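Local coordinates for abhydrolase domain-containing protein (Exiguobacterium antarcticum, PDB 5H3H) that is an esterase of the alpha/beta hydrolase fold that probably hydrolyses ester substrates through a serine nucleophile and is also classed as a perhydrolase, at residues 37-42 and 171-176; 126-131 and 140-145. All blocks are in the same frame, centred on the assembly; numbering follows the deposited sequence.

Interaction 1. Residues 37-42 and 171-176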
# COMPACT_ATOMS: atom_id res chain seq x y z
N PHE B 37 4.37 18.34 -21.07
CA PHE B 37 4.48 17.04 -21.75
C PHE B 37 3.91 17.07 -23.17
O PHE B 37 3.77 16.00 -23.80
CB PHE B 37 3.73 15.96 -20.94
CG PHE B 37 4.33 15.65 -19.61
CD1 PHE B 37 5.63 15.14 -19.52
CD2 PHE B 37 3.62 15.85 -18.43
CE1 PHE B 37 6.19 14.83 -18.29
CE2 PHE B 37 4.16 15.56 -17.20
CZ PHE B 37 5.47 15.01 -17.13
N GLU B 38 3.57 18.24 -23.68
CA GLU B 38 2.83 18.29 -24.95
C GLU B 38 3.43 17.47 -26.11
O GLU B 38 2.68 16.81 -26.81
CB GLU B 38 2.52 19.73 -25.38
CG GLU B 38 3.49 20.42 -26.33
CD GLU B 38 2.99 21.82 -26.74
OE1 GLU B 38 2.21 22.45 -25.96
OE2 GLU B 38 3.33 22.28 -27.85
N TYR B 39 4.76 17.56 -26.30
CA TYR B 39 5.49 16.83 -27.37
C TYR B 39 5.37 15.30 -27.24
O TYR B 39 5.31 14.59 -28.25
CB TYR B 39 6.97 17.32 -27.49
CG TYR B 39 7.00 18.77 -27.86
CD1 TYR B 39 6.68 19.17 -29.14
CD2 TYR B 39 7.13 19.77 -26.87
CE1 TYR B 39 6.56 20.51 -29.48
CE2 TYR B 39 7.02 21.10 -27.19
CZ TYR B 39 6.73 21.47 -28.51
OH TYR B 39 6.61 22.81 -28.87
N GLN B 40 5.33 14.80 -26.01
CA GLN B 40 5.09 13.40 -25.71
C GLN B 40 3.64 13.05 -25.89
O GLN B 40 3.31 12.05 -26.48
CB GLN B 40 5.53 13.06 -24.28
CG GLN B 40 7.05 13.03 -24.15
CD GLN B 40 7.65 14.41 -24.22
OE1 GLN B 40 7.27 15.28 -23.47
NE2 GLN B 40 8.62 14.61 -25.09
N LYS B 41 2.76 13.89 -25.39
CA LYS B 41 1.31 13.64 -25.47
C LYS B 41 0.89 13.47 -26.92
O LYS B 41 0.03 12.61 -27.20
CB LYS B 41 0.53 14.81 -24.81
CG LYS B 41 -0.95 14.87 -25.12
CD LYS B 41 -1.53 16.22 -24.73
CE LYS B 41 -1.08 17.33 -25.68
NZ LYS B 41 -1.60 18.67 -25.32
N ASN B 42 1.44 14.28 -27.82
CA ASN B 42 1.04 14.24 -29.26
C ASN B 42 1.28 12.85 -29.79
O ASN B 42 0.41 12.27 -30.45
CB ASN B 42 1.80 15.20 -30.13
CG ASN B 42 1.53 16.65 -29.82
OD1 ASN B 42 0.47 17.02 -29.28
ND2 ASN B 42 2.49 17.50 -30.19
N GLU B 171 14.09 30.98 -28.69
CA GLU B 171 13.50 31.96 -27.78
C GLU B 171 11.96 31.72 -27.57
O GLU B 171 11.50 31.76 -26.45
CB GLU B 171 13.85 33.36 -28.33
CG GLU B 171 13.00 34.56 -27.94
CD GLU B 171 12.71 35.47 -29.15
OE1 GLU B 171 11.70 35.23 -29.89
OE2 GLU B 171 13.53 36.42 -29.38
N PRO B 172 11.20 31.49 -28.65
CA PRO B 172 9.77 31.22 -28.43
C PRO B 172 9.47 29.96 -27.67
O PRO B 172 8.47 29.96 -26.97
CB PRO B 172 9.16 31.16 -29.84
CG PRO B 172 10.25 31.46 -30.82
CD PRO B 172 11.55 31.57 -30.08
N LEU B 173 10.28 28.87 -27.82
CA LEU B 173 10.14 27.67 -27.03
C LEU B 173 10.45 27.91 -25.53
O LEU B 173 9.72 27.48 -24.69
CB LEU B 173 11.00 26.49 -27.48
CG LEU B 173 10.49 25.11 -27.82
CD1 LEU B 173 11.49 23.98 -27.58
CD2 LEU B 173 9.09 24.74 -27.30
N GLN B 174 11.56 28.58 -25.24
CA GLN B 174 11.88 28.93 -23.86
C GLN B 174 10.80 29.78 -23.22
O GLN B 174 10.51 29.57 -22.06
CB GLN B 174 13.19 29.67 -23.74
CG GLN B 174 14.44 28.84 -23.98
CD GLN B 174 15.73 29.67 -23.81
OE1 GLN B 174 15.98 30.26 -22.74
NE2 GLN B 174 16.56 29.68 -24.84
N GLN B 175 10.21 30.74 -23.96
CA GLN B 175 9.19 31.59 -23.39
C GLN B 175 7.92 30.80 -23.05
O GLN B 175 7.26 31.05 -22.04
CB GLN B 175 8.85 32.74 -24.31
CG GLN B 175 7.95 33.82 -23.71
CD GLN B 175 8.61 34.66 -22.58
OE1 GLN B 175 9.79 34.96 -22.61
NE2 GLN B 175 7.82 35.02 -21.56
N TRP B 176 7.56 29.90 -23.94
CA TRP B 176 6.48 28.99 -23.67
C TRP B 176 6.68 28.28 -22.33
O TRP B 176 5.75 28.16 -21.53
CB TRP B 176 6.28 28.01 -24.86
CG TRP B 176 5.44 26.81 -24.51
CD1 TRP B 176 4.06 26.76 -24.37
CD2 TRP B 176 5.91 25.53 -24.20
NE1 TRP B 176 3.68 25.54 -23.96
CE2 TRP B 176 4.79 24.74 -23.89
CE3 TRP B 176 7.18 24.95 -24.12
CZ2 TRP B 176 4.90 23.38 -23.51
CZ3 TRP B 176 7.30 23.58 -23.79
CH2 TRP B 176 6.13 22.82 -23.45

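Interaction 2. Residues 126-131 and 140-145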
# COMPACT_ATOMS: atom_id res chain seq x y z
N VAL B 126 15.92 11.60 -2.64
CA VAL B 126 15.92 12.84 -1.92
C VAL B 126 16.44 13.85 -2.91
O VAL B 126 17.33 13.57 -3.70
CB VAL B 126 16.87 12.87 -0.71
CG1 VAL B 126 16.34 13.84 0.35
CG2 VAL B 126 17.10 11.50 -0.10
N PHE B 127 15.87 15.03 -2.86
CA PHE B 127 16.30 16.11 -3.78
C PHE B 127 17.49 16.91 -3.21
O PHE B 127 18.19 17.59 -3.95
CB PHE B 127 15.09 17.06 -4.03
CG PHE B 127 15.37 18.20 -4.98
CD1 PHE B 127 15.63 17.95 -6.31
CD2 PHE B 127 15.33 19.52 -4.53
CE1 PHE B 127 15.87 18.98 -7.20
CE2 PHE B 127 15.55 20.55 -5.40
CZ PHE B 127 15.81 20.29 -6.75
N THR B 128 17.63 16.88 -1.89
CA THR B 128 18.67 17.64 -1.18
C THR B 128 19.64 16.69 -0.44
O THR B 128 19.33 15.52 -0.20
CB THR B 128 18.04 18.71 -0.25
OG1 THR B 128 17.12 18.10 0.69
CG2 THR B 128 17.34 19.75 -1.12
N GLN B 129 20.84 17.18 -0.15
CA GLN B 129 21.89 16.33 0.45
C GLN B 129 21.53 15.93 1.88
O GLN B 129 20.77 16.63 2.55
CB GLN B 129 23.24 17.03 0.44
CG GLN B 129 23.65 17.53 -0.93
CD GLN B 129 25.17 17.54 -1.16
OE1 GLN B 129 25.96 17.35 -0.22
NE2 GLN B 129 25.57 17.76 -2.41
N ARG B 130 21.99 14.77 2.31
CA ARG B 130 21.75 14.24 3.65
C ARG B 130 22.98 13.43 4.07
O ARG B 130 23.82 13.10 3.22
CB ARG B 130 20.57 13.28 3.72
CG ARG B 130 19.20 13.88 3.47
CD ARG B 130 18.55 14.60 4.65
NE ARG B 130 17.18 14.94 4.27
CZ ARG B 130 16.86 15.88 3.38
NH1 ARG B 130 17.80 16.62 2.78
NH2 ARG B 130 15.58 16.09 3.08
N ASP B 131 23.03 13.14 5.37
CA ASP B 131 24.02 12.26 6.03
C ASP B 131 25.00 11.48 5.12
O ASP B 131 26.16 11.88 4.98
CB ASP B 131 23.28 11.31 7.00
CG ASP B 131 22.00 10.73 6.39
OD1 ASP B 131 22.13 9.89 5.48
OD2 ASP B 131 20.87 11.12 6.81
N ASP B 140 20.12 24.55 2.17
CA ASP B 140 20.23 26.00 2.14
C ASP B 140 20.10 26.53 0.68
O ASP B 140 19.50 27.61 0.48
CB ASP B 140 21.48 26.48 2.92
CG ASP B 140 21.50 26.01 4.42
OD1 ASP B 140 20.44 25.66 5.01
OD2 ASP B 140 22.60 25.97 5.03
N GLU B 141 20.57 25.77 -0.32
CA GLU B 141 20.27 26.16 -1.72
C GLU B 141 18.77 26.22 -2.06
O GLU B 141 18.37 27.03 -2.86
CB GLU B 141 21.04 25.33 -2.75
CG GLU B 141 22.52 25.72 -2.82
CD GLU B 141 23.45 24.67 -3.40
OE1 GLU B 141 24.57 25.04 -3.83
OE2 GLU B 141 23.13 23.48 -3.41
N VAL B 142 17.94 25.37 -1.47
CA VAL B 142 16.51 25.41 -1.80
C VAL B 142 15.81 26.55 -1.05
O VAL B 142 14.89 27.21 -1.58
CB VAL B 142 15.80 24.04 -1.59
CG1 VAL B 142 16.35 22.95 -2.51
CG2 VAL B 142 15.95 23.56 -0.17
N ASP B 143 16.22 26.77 0.19
CA ASP B 143 15.82 28.00 0.91
C ASP B 143 16.14 29.27 0.12
O ASP B 143 15.30 30.16 0.08
CB ASP B 143 16.46 28.08 2.30
CG ASP B 143 15.84 27.08 3.30
OD1 ASP B 143 14.60 26.83 3.25
OD2 ASP B 143 16.59 26.58 4.16
N ALA B 144 17.28 29.30 -0.56
CA ALA B 144 17.64 30.40 -1.46
C ALA B 144 16.61 30.59 -2.59
O ALA B 144 16.23 31.72 -2.88
CB ALA B 144 19.03 30.20 -2.06
N LEU B 145 16.17 29.49 -3.23
CA LEU B 145 15.10 29.58 -4.21
C LEU B 145 13.78 30.06 -3.65
O LEU B 145 13.05 30.86 -4.30
CB LEU B 145 14.87 28.22 -4.88
CG LEU B 145 15.87 27.76 -5.92
CD1 LEU B 145 15.46 26.39 -6.42
CD2 LEU B 145 16.01 28.71 -7.08

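Interaction 1. Residues 37-42 and 171-176
Leu173 and Trp176, one turn apart on helix 171-182, extend toward Tyr39 and Glu38 at the start of helix 38-46. The short helical segments run nearly at right angles, and their axes come no closer than about 15.2 Å, so side chains alone make the contact. Leu173 comes first: its CD2 methyl lies 3.5 Å from Tyr39 OH and 4.2 Å from Tyr39 CE2, the ring carbon ortho to the hydroxyl-bearing one. The two side chains run past one another in opposite directions, and the methyl meets the phenol at its hydroxyl end.

Trp176 follows and has more of its surface buried in this contact than any other residue of the two segments. Its CG is anti to the backbone N (chi1 164°), which extends the indole toward helix 38-46. There Tyr39 turns an edge to the indole face in an offset edge-to-face pair, with the centroids of the Tyr39 ring and the Trp176 six-membered ring 6.0 Å apart and the planes at 84°. Glu38 comes alongside, its OE1 resting 3.8 Å from Trp176 CZ2. This is a van der Waals approach, with carboxylate and indole planes inclined by 53°. Glu38 also touches its neighbour, laying CG over one face of the Tyr39 ring toward the rim.

No hydrogen bond crosses this surface contact. Tyr39 and Leu173 both rest on Leu252 of the short helix 250-253, and Tyr39 also touches Arg255 of helix 255-267. On the sheet side, Phe37 and Lys41 pack against Tyr51 of strand 50-54.

Interaction 2. Residues 126-131 and 140-145
The wall of the ethaneperoxoic acid pocket in this alpha/beta hydrolase fold includes Phe127, and Val142 of helix 139-149 packs against that residue, which lies in the loop after strand 114-120. Phe127 CG is anti to the backbone N (chi1 -178°), carrying the ring toward the helix. Val142 CG1 meets it at the edge, near the ring plane, 3.8 Å from Phe127 CE2. Leu196, another pocket residue, also touches Phe127.

The same valine methyl packs against Thr128, with Thr128 CG2 only 3.6 Å from Val142 CG1. One branch of Val142 therefore serves two consecutive loop residues, and the contact is buried and wholly apolar. While the methyl of Thr128 faces the helix, its hydroxyl is engaged in polar contacts: OG1 accepts a bond from Arg130 NH1 and is also hydrogen-bonded to Arg197 O of helix 186-198. A valine in place of Thr128 would remove the hydroxyl and probably leave Arg130 NH1 with Gln129 O alone of its two acceptors here and cost Arg197 O one of its bonds.

Arg130 curls back over its own loop, with Val126 CG1 over one guanidinium face, offset toward its rim. Arg130 NH1 bridges two acceptors, both close to the guanidinium plane: Gln129 O at 3.0 Å, approached from above the carbonyl plane, and Thr128 OG1 at 2.6 Å, with an N-H...O angle of 163°.

Interactions 1 and 2 lie in one alpha/beta hydrolase domain but do not touch: their centres are 28 Å apart and their nearest atoms about 15 Å. Along the chain, interaction 2 is nested inside the loop that interaction 1 closes. Their relation to the bound ethaneperoxoic acid differs. The Phe127 side chain of interaction 2 is about 4 Å from the ligand, whereas the Trp176 side chain of interaction 1 remains about 12 Å away. Segment 126-131 thus contributes Phe127 to the pocket, near but not touching the probable Ser96-His248-Asp220 triad, while the contact between 37-42 and 171-176 joins two helices at the protein surface.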